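Rubber oxygenase (PDB 5O1L) cleaves the carbon-carbon double bonds of poly(cis-1,4-isoprene) in natural and synthetic rubber by adding dioxygen, using a non-covalently bound b-type heme. Local coordinates at residues Asp177-Tyr181 and Leu182-Ser186; Ala235-Val238 and Met239-Lys243; Tyr257-Val260 and Trp261-Ser264; Gly317-Arg320 and Pro321-Gly324; Leu357-Ala360 and Phe361-Leu365. One frame throughout, in Å; residues are numbered along the deposited sequence.

Interaction 1 (Asp177-Tyr181 and Leu182-Ser186)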
loop_
_atom_site.group_PDB
_atom_site.type_symbol
_atom_site.label_atom_id
_atom_site.label_comp_id
_atom_site.label_asym_id
_atom_site.label_seq_id
_atom_site.Cartn_x
_atom_site.Cartn_y
_atom_site.Cartn_z
ATOM N N ASP A 177 2.218 9.244 6.389
ATOM C CA ASP A 177 1.797 10.119 7.458
ATOM C C ASP A 177 2.843 11.160 7.769
ATOM O O ASP A 177 4.058 10.928 7.757
ATOM C CB ASP A 177 1.487 9.305 8.732
ATOM C CG ASP A 177 0.904 10.139 9.833
ATOM O OD1 ASP A 177 -0.281 10.563 9.765
ATOM O OD2 ASP A 177 1.624 10.418 10.793
ATOM N N LEU A 178 2.385 12.361 8.125
ATOM C CA LEU A 178 3.254 13.452 8.424
ATOM C C LEU A 178 4.225 13.249 9.577
ATOM O O LEU A 178 5.307 13.808 9.609
ATOM C CB LEU A 178 2.407 14.726 8.673
ATOM C CG LEU A 178 3.123 16.000 8.724
ATOM C CD1 LEU A 178 4.110 16.314 7.599
ATOM C CD2 LEU A 178 2.021 17.119 8.880
ATOM N N ASP A 179 3.847 12.370 10.517
ATOM C CA ASP A 179 4.659 12.084 11.667
ATOM C C ASP A 179 5.215 10.673 11.708
ATOM O O ASP A 179 5.613 10.155 12.766
ATOM C CB ASP A 179 3.776 12.265 12.931
ATOM C CG ASP A 179 3.028 13.594 12.971
ATOM O OD1 ASP A 179 3.752 14.527 13.236
ATOM O OD2 ASP A 179 1.883 13.636 12.598
ATOM N N ALA A 180 5.149 9.989 10.557
ATOM C CA ALA A 180 5.272 8.525 10.503
ATOM C C ALA A 180 6.344 7.960 11.400
ATOM O O ALA A 180 6.042 7.029 12.201
ATOM C CB ALA A 180 5.496 8.077 9.072
ATOM N N TYR A 181 7.567 8.430 11.309
ATOM C CA TYR A 181 8.682 7.871 12.005
ATOM C C TYR A 181 9.216 8.744 13.133
ATOM O O TYR A 181 10.270 8.446 13.699
ATOM C CB TYR A 181 9.821 7.441 11.018
ATOM C CG TYR A 181 9.386 6.293 10.133
ATOM C CD1 TYR A 181 9.324 5.036 10.645
ATOM C CD2 TYR A 181 8.963 6.475 8.832
ATOM C CE1 TYR A 181 8.887 3.914 9.919
ATOM C CE2 TYR A 181 8.557 5.339 8.064
ATOM C CZ TYR A 181 8.516 4.075 8.651
ATOM O OH TYR A 181 8.119 3.008 7.878
ATOM N N LEU A 182 8.429 9.725 13.559
ATOM C CA LEU A 182 8.802 10.561 14.724
ATOM C C LEU A 182 8.437 9.853 16.001
ATOM O O LEU A 182 7.625 8.972 16.011
ATOM C CB LEU A 182 8.099 11.895 14.575
ATOM C CG LEU A 182 8.391 12.715 13.322
ATOM C CD1 LEU A 182 7.551 14.003 13.328
ATOM C CD2 LEU A 182 9.892 12.968 13.167
ATOM N N PRO A 183 8.957 10.309 17.157
ATOM C CA PRO A 183 8.639 9.617 18.415
ATOM C C PRO A 183 7.162 9.567 18.749
ATOM O O PRO A 183 6.676 8.554 19.228
ATOM C CB PRO A 183 9.463 10.409 19.462
ATOM C CG PRO A 183 10.602 10.968 18.661
ATOM C CD PRO A 183 10.026 11.328 17.319
ATOM N N HIS A 184 6.408 10.597 18.392
ATOM C CA HIS A 184 5.007 10.649 18.630
ATOM C C HIS A 184 4.145 10.090 17.516
ATOM O O HIS A 184 2.920 10.092 17.613
ATOM C CB HIS A 184 4.519 12.106 18.894
ATOM C CG HIS A 184 4.884 13.066 17.818
ATOM N ND1 HIS A 184 4.077 13.396 16.738
ATOM C CD2 HIS A 184 6.062 13.662 17.605
ATOM C CE1 HIS A 184 4.743 14.209 15.953
ATOM N NE2 HIS A 184 5.923 14.426 16.476
ATOM N N GLY A 185 4.810 9.671 16.418
ATOM C CA GLY A 185 4.056 8.984 15.389
ATOM C C GLY A 185 3.829 7.557 15.612
ATOM O O GLY A 185 4.039 7.070 16.748
ATOM N N SER A 186 3.322 6.851 14.581
ATOM C CA SER A 186 2.882 5.518 14.792
ATOM C C SER A 186 3.243 4.511 13.672
ATOM O O SER A 186 2.835 3.359 13.740
ATOM C CB SER A 186 1.366 5.477 15.052
ATOM O OG SER A 186 0.660 5.924 13.951
HETATM O O HOH W 1 2.267 8.262 12.338
#
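Three type I beta turns in a row, Asp177 to Ala180, Asp179 to Leu182 and Leu182 to Gly185, bring Asp179 against Leu182, His184 and Gly185. Leu182 N closes the middle turn with a 3.0 Å bond to Asp179 O. The same oxygen takes a CA-H...O contact from Gly185 CA at 3.3 Å, and a beta carbon on Gly185 would collide with it. With CG anti to its carbonyl carbon (chi1 -51°), the Asp179 carboxylate reaches the edge of the His184 ring, OD1 lying 2.9 Å from CE1 and the planes 61° apart. Leu182 CD1 packs 3.8 Å from that OD1. Asp177 OD2 accepts from Asp179 N at 3.0 Å, an Asx turn, and also from a water that passes the link on to Ser186 N. An alanine in place of Asp179 would probably leave the His184 CE1 edge and Leu182 CD1 without their carboxylate neighbour, and the imidazole freer to turn. The loop joins helix 161-169 to helix 187-204; Asn85 bonds to Ala180 O and Leu182 O, Leu182 rests on helix 113-125, and Tyr181 OH reaches Ser264 of helix 251-267.

Interaction 2 (Ala235-Val238 and Met239-Lys243)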
loop_
_atom_site.group_PDB
_atom_site.type_symbol
_atom_site.label_atom_id
_atom_site.label_comp_id
_atom_site.label_asym_id
_atom_site.label_seq_id
_atom_site.Cartn_x
_atom_site.Cartn_y
_atom_site.Cartn_z
ATOM N N ALA A 235 4.173 2.830 -4.116
ATOM C CA ALA A 235 5.269 3.797 -4.328
ATOM C C ALA A 235 5.563 4.103 -5.805
ATOM O O ALA A 235 5.558 5.236 -6.227
ATOM C CB ALA A 235 6.509 3.306 -3.668
ATOM N N THR A 236 5.867 3.049 -6.559
ATOM C CA THR A 236 6.356 3.312 -7.909
ATOM C C THR A 236 5.229 3.896 -8.758
ATOM O O THR A 236 5.483 4.773 -9.612
ATOM C CB THR A 236 6.816 1.975 -8.543
ATOM O OG1 THR A 236 7.706 1.396 -7.542
ATOM C CG2 THR A 236 7.616 2.202 -9.739
ATOM N N PHE A 237 4.021 3.373 -8.596
ATOM C CA PHE A 237 2.867 3.899 -9.324
ATOM C C PHE A 237 2.570 5.340 -8.989
ATOM O O PHE A 237 2.400 6.185 -9.889
ATOM C CB PHE A 237 1.618 3.035 -8.950
ATOM C CG PHE A 237 0.303 3.620 -9.422
ATOM C CD1 PHE A 237 -0.020 3.582 -10.697
ATOM C CD2 PHE A 237 -0.548 4.169 -8.494
ATOM C CE1 PHE A 237 -1.316 4.102 -11.128
ATOM C CE2 PHE A 237 -1.771 4.708 -8.871
ATOM C CZ PHE A 237 -2.123 4.643 -10.182
ATOM N N VAL A 238 2.533 5.695 -7.724
ATOM C CA VAL A 238 2.201 7.066 -7.349
ATOM C C VAL A 238 3.201 8.014 -7.874
ATOM O O VAL A 238 2.818 9.097 -8.381
ATOM C CB VAL A 238 2.028 7.180 -5.820
ATOM C CG1 VAL A 238 1.928 8.616 -5.345
ATOM C CG2 VAL A 238 0.839 6.445 -5.429
ATOM N N MET A 239 4.499 7.723 -7.758
ATOM C CA MET A 239 5.528 8.644 -8.295
ATOM C C MET A 239 5.348 8.792 -9.780
ATOM O O MET A 239 5.458 9.939 -10.306
ATOM C CB MET A 239 6.933 8.183 -7.910
ATOM C CG MET A 239 8.005 9.113 -8.374
ATOM S SD MET A 239 7.816 10.818 -7.752
ATOM C CE MET A 239 7.985 10.576 -5.978
ATOM N N ARG A 240 5.139 7.699 -10.500
ATOM C CA ARG A 240 4.953 7.797 -11.947
ATOM C C ARG A 240 3.799 8.695 -12.290
ATOM O O ARG A 240 3.909 9.582 -13.194
ATOM C CB ARG A 240 4.787 6.454 -12.609
ATOM C CG ARG A 240 4.511 6.505 -14.106
ATOM C CD ARG A 240 4.401 5.096 -14.709
ATOM N NE ARG A 240 3.285 4.252 -14.221
ATOM C CZ ARG A 240 2.017 4.271 -14.614
ATOM N NH1 ARG A 240 1.542 5.124 -15.522
ATOM N NH2 ARG A 240 1.175 3.421 -14.058
ATOM N N LYS A 241 2.694 8.516 -11.650
ATOM C CA LYS A 241 1.509 9.324 -11.987
ATOM C C LYS A 241 1.696 10.771 -11.593
ATOM O O LYS A 241 1.303 11.684 -12.399
ATOM C CB LYS A 241 0.290 8.774 -11.299
ATOM C CG LYS A 241 -0.170 7.443 -11.773
ATOM C CD LYS A 241 -0.353 7.301 -13.279
ATOM C CE LYS A 241 -1.334 8.333 -13.842
ATOM N NZ LYS A 241 -1.565 8.035 -15.286
ATOM N N MET A 242 2.311 11.090 -10.467
ATOM C CA MET A 242 2.495 12.487 -10.085
ATOM C C MET A 242 3.327 13.174 -11.154
ATOM O O MET A 242 3.030 14.330 -11.568
ATOM C CB MET A 242 3.135 12.645 -8.718
ATOM C CG MET A 242 2.096 12.326 -7.681
ATOM S SD MET A 242 2.634 12.857 -6.046
ATOM C CE MET A 242 4.038 12.016 -5.974
ATOM N N LYS A 243 4.394 12.532 -11.605
ATOM C CA LYS A 243 5.285 13.138 -12.585
ATOM C C LYS A 243 4.507 13.305 -13.858
ATOM O O LYS A 243 4.627 14.409 -14.488
ATOM C CB LYS A 243 6.597 12.363 -12.755
ATOM C CG LYS A 243 7.475 12.513 -11.544
ATOM C CD LYS A 243 8.723 11.660 -11.576
ATOM C CE LYS A 243 9.800 12.216 -10.691
ATOM N NZ LYS A 243 10.985 11.311 -10.775
HETATM O O HOH W 2 4.775 2.882 -12.380
#
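Ala235 O accepts from Met239 N at 3.1 Å, the first of four successive i to i+4 bonds that carry helix 224-244 through this stretch. Thr236 O takes Arg240 N in the same way. A water joins this pair a second time: it lies in the guanidinium plane, accepts from Arg240 NE at 2.7 Å and donates only weakly to Thr236 O, while Thr236 OG1 turns back to His232. Phe237 meets two side chains of the next turn. A chi1 of 169° puts its ring on the carbonyl side of the residue, swung forward along the helix. Lys241 CG sits over one face, 3.9 Å from the Phe237 ring centroid, a CH-pi contact, and Arg240 NH2 comes to the ring edge, 3.6 Å from Phe237 CD1. The lysine chain bends at chi2 and chi3, about its CB-CG and CG-CD bonds, and its NZ is held by Gln244 OE1 and Thr330 O. With an alanine in place of Phe237, Lys241 CG would probably lose the face it rests on and the Arg240 guanidinium would be freer to swing. Val238 closes the series: its O accepts Met242 N at 2.9 Å, and its CG1 lies 4.1 Å from Met242 CE. Around this turn, Phe237 packs against helices 127-142 and 320-331, Thr236 against helix 279-289, and Ala235, Val238 and Met239 against helix 251-267.

Interaction 3 (Tyr257-Val260 and Trp261-Ser264)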
loop_
_atom_site.group_PDB
_atom_site.type_symbol
_atom_site.label_atom_id
_atom_site.label_comp_id
_atom_site.label_asym_id
_atom_site.label_seq_id
_atom_site.Cartn_x
_atom_site.Cartn_y
_atom_site.Cartn_z
ATOM N N TYR A 257 10.822 10.603 -0.876
ATOM C CA TYR A 257 9.651 9.734 -0.989
ATOM C C TYR A 257 10.059 8.276 -1.170
ATOM O O TYR A 257 9.526 7.363 -0.490
ATOM C CB TYR A 257 8.729 10.209 -2.139
ATOM C CG TYR A 257 7.481 9.411 -2.356
ATOM C CD1 TYR A 257 6.394 9.648 -1.605
ATOM C CD2 TYR A 257 7.394 8.425 -3.292
ATOM C CE1 TYR A 257 5.229 8.930 -1.826
ATOM C CE2 TYR A 257 6.240 7.708 -3.526
ATOM C CZ TYR A 257 5.171 7.960 -2.755
ATOM O OH TYR A 257 4.000 7.183 -2.942
ATOM N N LEU A 258 10.997 7.973 -2.048
ATOM C CA LEU A 258 11.516 6.632 -2.166
ATOM C C LEU A 258 12.042 6.107 -0.837
ATOM O O LEU A 258 11.754 4.976 -0.457
ATOM C CB LEU A 258 12.631 6.580 -3.205
ATOM C CG LEU A 258 13.322 5.217 -3.375
ATOM C CD1 LEU A 258 12.381 4.133 -3.831
ATOM C CD2 LEU A 258 14.416 5.411 -4.418
ATOM N N HIS A 259 12.781 6.927 -0.140
ATOM C CA HIS A 259 13.363 6.532 1.159
ATOM C C HIS A 259 12.305 6.151 2.150
ATOM O O HIS A 259 12.438 5.143 2.857
ATOM C CB HIS A 259 14.297 7.601 1.670
ATOM C CG HIS A 259 15.145 7.167 2.814
ATOM N ND1 HIS A 259 16.094 6.172 2.660
ATOM C CD2 HIS A 259 15.183 7.520 4.108
ATOM C CE1 HIS A 259 16.672 5.958 3.858
ATOM N NE2 HIS A 259 16.180 6.778 4.720
ATOM N N VAL A 260 11.247 6.944 2.247
ATOM C CA VAL A 260 10.118 6.541 3.123
ATOM C C VAL A 260 9.632 5.164 2.773
ATOM O O VAL A 260 9.385 4.333 3.680
ATOM C CB VAL A 260 8.995 7.577 3.049
ATOM C CG1 VAL A 260 7.737 7.091 3.745
ATOM C CG2 VAL A 260 9.378 8.920 3.566
ATOM N N TRP A 261 9.414 4.868 1.518
ATOM C CA TRP A 261 8.938 3.571 1.061
ATOM C C TRP A 261 9.943 2.476 1.240
ATOM O O TRP A 261 9.592 1.334 1.534
ATOM C CB TRP A 261 8.323 3.661 -0.344
ATOM C CG TRP A 261 6.999 4.288 -0.309
ATOM C CD1 TRP A 261 6.642 5.592 -0.385
ATOM C CD2 TRP A 261 5.779 3.547 -0.031
ATOM N NE1 TRP A 261 5.267 5.706 -0.182
ATOM C CE2 TRP A 261 4.734 4.473 -0.024
ATOM C CE3 TRP A 261 5.514 2.229 0.161
ATOM C CZ2 TRP A 261 3.400 4.088 0.202
ATOM C CZ3 TRP A 261 4.217 1.823 0.329
ATOM C CH2 TRP A 261 3.181 2.773 0.395
ATOM N N GLN A 262 11.233 2.753 1.143
ATOM C CA GLN A 262 12.259 1.748 1.383
ATOM C C GLN A 262 12.273 1.362 2.876
ATOM O O GLN A 262 12.269 0.177 3.190
ATOM C CB GLN A 262 13.641 2.274 0.963
ATOM C CG GLN A 262 13.903 2.473 -0.529
ATOM C CD GLN A 262 15.136 3.275 -0.785
ATOM O OE1 GLN A 262 15.493 4.207 -0.054
ATOM N NE2 GLN A 262 15.809 2.872 -1.870
ATOM N N VAL A 263 12.306 2.362 3.760
ATOM C CA VAL A 263 12.338 2.076 5.159
ATOM C C VAL A 263 11.056 1.347 5.528
ATOM O O VAL A 263 11.087 0.379 6.277
ATOM C CB VAL A 263 12.489 3.355 5.948
ATOM C CG1 VAL A 263 12.186 3.147 7.450
ATOM C CG2 VAL A 263 13.869 3.988 5.735
ATOM N N SER A 264 9.928 1.768 4.945
ATOM C CA SER A 264 8.664 1.107 5.319
ATOM C C SER A 264 8.644 -0.334 4.879
ATOM O O SER A 264 8.152 -1.194 5.615
ATOM C CB SER A 264 7.507 1.860 4.737
ATOM O OG SER A 264 7.418 3.192 5.253
HETATM O O HOH W 3 17.420 6.142 -0.322
#
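Tyr257 and Trp261, one helical turn apart, lie side by side and point the same way. Trp261 CD1 sits over the tyrosine face toward its rim, 3.7 Å from Tyr257 CZ, with the planes inclined obliquely at 51°. A second cluster gathers at His259: Val263 CG2 covers one face of the imidazole, 4.0 Å from its centroid, and Gln262 OE1 comes to the ring edge. There His259 ND1 donates to Gln262 OE1 in a weak 3.4 Å bond, with amide and ring planes nearly perpendicular at 78°; a water donates to the same OE1 at 2.7 Å. Leu258 CG lies 3.7 Å from Gln262 CD. Ser264, whose chi1 of -63° keeps OG beside its own N, grips Val260 O twice, by OG at 2.8 Å and by N at 2.9 Å, from opposite faces of the carbonyl plane. Farther out, Tyr134 OH bonds to both Tyr257 OH and Trp261 NE1 and so ties the two rings together. Asp112 N holds His259 NE2, Pro276 O takes Gln262 NE2, Tyr181 OH bonds to Ser264 OG, and Trp231 packs edge-to-face with Trp261. The Trp261 side chain is about 5 Å from the heme, consistent with this turn of helix 251-267 forming part of the layer around the cofactor in a heme-binding, all-helical catalytic domain whose family belongs to the globin clan.

Interaction 4 (Gly317-Arg320 and Pro321-Gly324)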
loop_
_atom_site.group_PDB
_atom_site.type_symbol
_atom_site.label_atom_id
_atom_site.label_comp_id
_atom_site.label_asym_id
_atom_site.label_seq_id
_atom_site.Cartn_x
_atom_site.Cartn_y
_atom_site.Cartn_z
ATOM N N GLY A 317 -18.975 13.718 -2.492
ATOM C CA GLY A 317 -19.379 14.218 -3.796
ATOM C C GLY A 317 -18.811 13.396 -4.935
ATOM O O GLY A 317 -18.845 13.824 -6.085
ATOM N N LEU A 318 -18.188 12.268 -4.651
ATOM C CA LEU A 318 -17.644 11.392 -5.706
ATOM C C LEU A 318 -18.716 10.497 -6.221
ATOM O O LEU A 318 -18.941 9.405 -5.656
ATOM C CB LEU A 318 -16.476 10.519 -5.279
ATOM C CG LEU A 318 -15.150 11.247 -5.196
ATOM C CD1 LEU A 318 -14.096 10.379 -4.552
ATOM C CD2 LEU A 318 -14.594 11.768 -6.560
ATOM N N THR A 319 -19.347 10.899 -7.311
ATOM C CA THR A 319 -20.398 10.091 -7.882
ATOM C C THR A 319 -19.826 8.923 -8.656
ATOM O O THR A 319 -18.628 8.901 -8.999
ATOM C CB THR A 319 -21.273 10.940 -8.776
ATOM O OG1 THR A 319 -20.488 11.365 -9.885
ATOM C CG2 THR A 319 -21.819 12.179 -8.034
ATOM N N ARG A 320 -20.615 7.905 -8.945
ATOM C CA ARG A 320 -20.106 6.773 -9.697
ATOM C C ARG A 320 -19.411 7.173 -11.041
ATOM O O ARG A 320 -18.367 6.641 -11.359
ATOM C CB ARG A 320 -21.224 5.715 -9.940
ATOM C CG ARG A 320 -21.255 4.687 -8.825
ATOM C CD ARG A 320 -22.355 3.625 -9.034
ATOM N NE ARG A 320 -21.878 2.406 -9.738
ATOM C CZ ARG A 320 -21.170 1.409 -9.177
ATOM N NH1 ARG A 320 -20.870 1.408 -7.870
ATOM N NH2 ARG A 320 -20.785 0.381 -9.929
ATOM N N PRO A 321 -19.995 8.133 -11.788
ATOM C CA PRO A 321 -19.335 8.452 -13.045
ATOM C C PRO A 321 -18.060 9.233 -12.835
ATOM O O PRO A 321 -17.142 9.070 -13.620
ATOM C CB PRO A 321 -20.365 9.301 -13.791
ATOM C CG PRO A 321 -21.611 8.814 -13.232
ATOM C CD PRO A 321 -21.371 8.662 -11.769
ATOM N N LEU A 322 -17.976 10.053 -11.826
ATOM C CA LEU A 322 -16.689 10.763 -11.533
ATOM C C LEU A 322 -15.640 9.768 -11.094
ATOM O O LEU A 322 -14.435 9.844 -11.501
ATOM C CB LEU A 322 -16.846 11.835 -10.431
ATOM C CG LEU A 322 -17.593 13.079 -10.885
ATOM C CD1 LEU A 322 -17.622 14.033 -9.672
ATOM C CD2 LEU A 322 -16.908 13.710 -12.063
ATOM N N ILE A 323 -16.002 8.809 -10.262
ATOM C CA ILE A 323 -15.029 7.828 -9.806
ATOM C C ILE A 323 -14.532 7.021 -10.964
ATOM O O ILE A 323 -13.329 6.816 -11.133
ATOM C CB ILE A 323 -15.658 6.804 -8.801
ATOM C CG1 ILE A 323 -16.029 7.497 -7.525
ATOM C CG2 ILE A 323 -14.708 5.612 -8.541
ATOM C CD1 ILE A 323 -17.075 6.742 -6.708
ATOM N N GLY A 324 -15.425 6.589 -11.839
ATOM C CA GLY A 324 -15.070 5.814 -12.949
ATOM C C GLY A 324 -14.170 6.551 -13.901
ATOM O O GLY A 324 -13.189 5.993 -14.387
#
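Thr319 caps the start of helix 320-331: its OG1 accepts from Leu322 N, a weak 3.4 Å bond, and its O takes Ile323 N at 2.9 Å. The hydroxyl is placed for this by a chi1 of 66°, which sets OG1 between the backbone N and the carbonyl carbon. Arg320 O then accepts Gly324 N at 3.0 Å and the helix is under way. On the tight, buried side, Ile323 folds back under the cap, its CG1 3.8 Å from Leu318 CB and its CD1 3.4 Å from Leu318 O. Leu322 closes in beside the capping hydroxyl, with CG 3.5 Å from Thr319 OG1. The other side is exposed. There Thr319 and Pro321 cross at about a right angle, with Thr319 OG1 and CB near Pro321 CD, and the exposed Arg320 side chain, bent at chi3, touches Leu308 of helix 298-313. A proline is tolerated in this first turn because no acceptor within the helix awaits its missing N-H. Gly317, also exposed, has a positive phi of 89° at which a beta carbon would jam against the preceding carbonyl. Inward, Leu318 and Ile323 pack on Val311 of helix 298-313, while Leu318 and Leu322 meet helix 373-393 through Phe385 and Val374.

Interaction 5 (Leu357-Ala360 and Phe361-Leu365)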
loop_
_atom_site.group_PDB
_atom_site.type_symbol
_atom_site.label_atom_id
_atom_site.label_comp_id
_atom_site.label_asym_id
_atom_site.label_seq_id
_atom_site.Cartn_x
_atom_site.Cartn_y
_atom_site.Cartn_z
ATOM N N LEU A 357 -4.033 21.183 -16.233
ATOM C CA LEU A 357 -4.120 22.626 -16.021
ATOM C C LEU A 357 -4.413 22.939 -14.594
ATOM O O LEU A 357 -3.858 23.893 -14.041
ATOM C CB LEU A 357 -5.163 23.287 -16.939
ATOM C CG LEU A 357 -4.912 23.053 -18.439
ATOM C CD1 LEU A 357 -6.133 23.500 -19.188
ATOM C CD2 LEU A 357 -3.647 23.822 -18.789
ATOM N N LEU A 358 -5.273 22.132 -13.983
ATOM C CA LEU A 358 -5.567 22.341 -12.553
ATOM C C LEU A 358 -4.294 22.095 -11.773
ATOM O O LEU A 358 -3.972 22.823 -10.857
ATOM C CB LEU A 358 -6.631 21.396 -12.093
ATOM C CG LEU A 358 -8.036 22.011 -12.078
ATOM C CD1 LEU A 358 -8.528 22.207 -13.455
ATOM C CD2 LEU A 358 -9.047 21.215 -11.244
ATOM N N VAL A 359 -3.544 21.037 -12.141
ATOM C CA VAL A 359 -2.318 20.754 -11.425
ATOM C C VAL A 359 -1.339 21.921 -11.571
ATOM O O VAL A 359 -0.739 22.386 -10.590
ATOM C CB VAL A 359 -1.710 19.420 -11.917
ATOM C CG1 VAL A 359 -0.344 19.226 -11.285
ATOM C CG2 VAL A 359 -2.695 18.272 -11.533
ATOM N N ALA A 360 -1.129 22.393 -12.813
ATOM C CA ALA A 360 -0.235 23.516 -12.995
ATOM C C ALA A 360 -0.641 24.747 -12.236
ATOM O O ALA A 360 0.168 25.482 -11.724
ATOM C CB ALA A 360 -0.092 23.825 -14.462
ATOM N N PHE A 361 -1.945 25.000 -12.174
ATOM C CA PHE A 361 -2.441 26.136 -11.377
ATOM C C PHE A 361 -2.100 25.933 -9.890
ATOM O O PHE A 361 -1.636 26.842 -9.209
ATOM C CB PHE A 361 -3.960 26.259 -11.554
ATOM C CG PHE A 361 -4.582 27.274 -10.667
ATOM C CD1 PHE A 361 -4.258 28.589 -10.842
ATOM C CD2 PHE A 361 -5.491 26.889 -9.702
ATOM C CE1 PHE A 361 -4.797 29.557 -10.010
ATOM C CE2 PHE A 361 -6.103 27.859 -8.907
ATOM C CZ PHE A 361 -5.712 29.145 -9.025
ATOM N N ARG A 362 -2.377 24.736 -9.367
ATOM C CA ARG A 362 -2.095 24.491 -7.932
ATOM C C ARG A 362 -0.610 24.524 -7.586
ATOM O O ARG A 362 -0.258 24.870 -6.483
ATOM C CB ARG A 362 -2.706 23.187 -7.501
ATOM C CG ARG A 362 -4.238 23.157 -7.569
ATOM C CD ARG A 362 -4.817 24.206 -6.739
ATOM N NE ARG A 362 -6.296 24.075 -6.777
ATOM C CZ ARG A 362 -7.085 25.016 -6.271
ATOM N NH1 ARG A 362 -6.569 26.060 -5.687
ATOM N NH2 ARG A 362 -8.369 24.809 -6.314
ATOM N N GLU A 363 0.199 24.201 -8.589
ATOM C CA GLU A 363 1.657 24.342 -8.489
ATOM C C GLU A 363 2.178 25.719 -8.674
ATOM O O GLU A 363 3.397 25.916 -8.602
ATOM C CB GLU A 363 2.303 23.372 -9.534
ATOM C CG GLU A 363 2.087 21.956 -9.102
ATOM C CD GLU A 363 2.968 21.638 -7.886
ATOM O OE1 GLU A 363 3.619 22.544 -7.241
ATOM O OE2 GLU A 363 3.126 20.468 -7.586
ATOM N N GLY A 364 1.318 26.681 -8.935
ATOM C CA GLY A 364 1.713 28.068 -9.037
ATOM C C GLY A 364 2.372 28.421 -10.367
ATOM O O GLY A 364 3.006 29.476 -10.452
ATOM N N LEU A 365 2.149 27.638 -11.411
ATOM C CA LEU A 365 2.833 27.833 -12.643
ATOM C C LEU A 365 2.069 28.605 -13.690
ATOM O O LEU A 365 2.701 29.096 -14.651
ATOM C CB LEU A 365 3.165 26.450 -13.273
ATOM C CG LEU A 365 4.049 25.570 -12.416
ATOM C CD1 LEU A 365 4.149 24.190 -13.088
ATOM C CD2 LEU A 365 5.378 26.203 -12.209
#
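Phe361 N donates to Leu357 O at 2.9 Å, still within the regular run of helix 345-362. The phenyl ring presents an edge to Leu358 O. Its CE2 also lies 3.7 Å above the guanidinium plane of Arg362, toward the rim of that group. Arg362 itself donates from N to Leu358 O at 2.9 Å and sets CG close to the same oxygen. Its chain bends at chi2 and runs out to Glu379 of helix 373-393, where NH2 forms a salt bridge. Glu363 N makes another i to i+4 bond, 2.9 Å to Val359 O, and CG packs 3.2 Å from that oxygen before the chain folds away; OE2 pairs with Lys126 NZ and accepts from Arg248 N, two partners that would be expected to favour its charged form. At Gly364 the chain leaves helical angles with a phi of 78°, a value that suits a residue without a beta carbon, and its N returns to Phe361 O at 3.0 Å. Leu365 N then reaches back to Ala360 O at 2.9 Å, while Leu365 CB comes within 4.3 Å of Ala360 CB, one apolar residue from the helix and one from just past its end. The paired return bonds from Gly364 and Leu365 round a positive-phi glycine are the Schellman motif, a classic C-terminal helix stop.

How the interactions relate
All five contacts are local and follow one another along the chain, so none nests in or crosses another. Interaction 1 shapes the loop before helix 187-204; interactions 2 and 3 each lie within a helix, 224-244 and 251-267, which are consecutive. Interaction 4 starts helix 320-331, and interaction 5 ends helix 345-362. Interaction 3 is the hub: interaction 1 touches it through Tyr181, whose CZ packs 4.0 Å from Val263 CG1, and Ala235 CB of interaction 2 packs 3.5 Å from Trp261 CG. Interaction 4 lies across the chain's centre from interaction 3, while interaction 5 comes to about 6 Å, nearest atoms, from interaction 2 without touching.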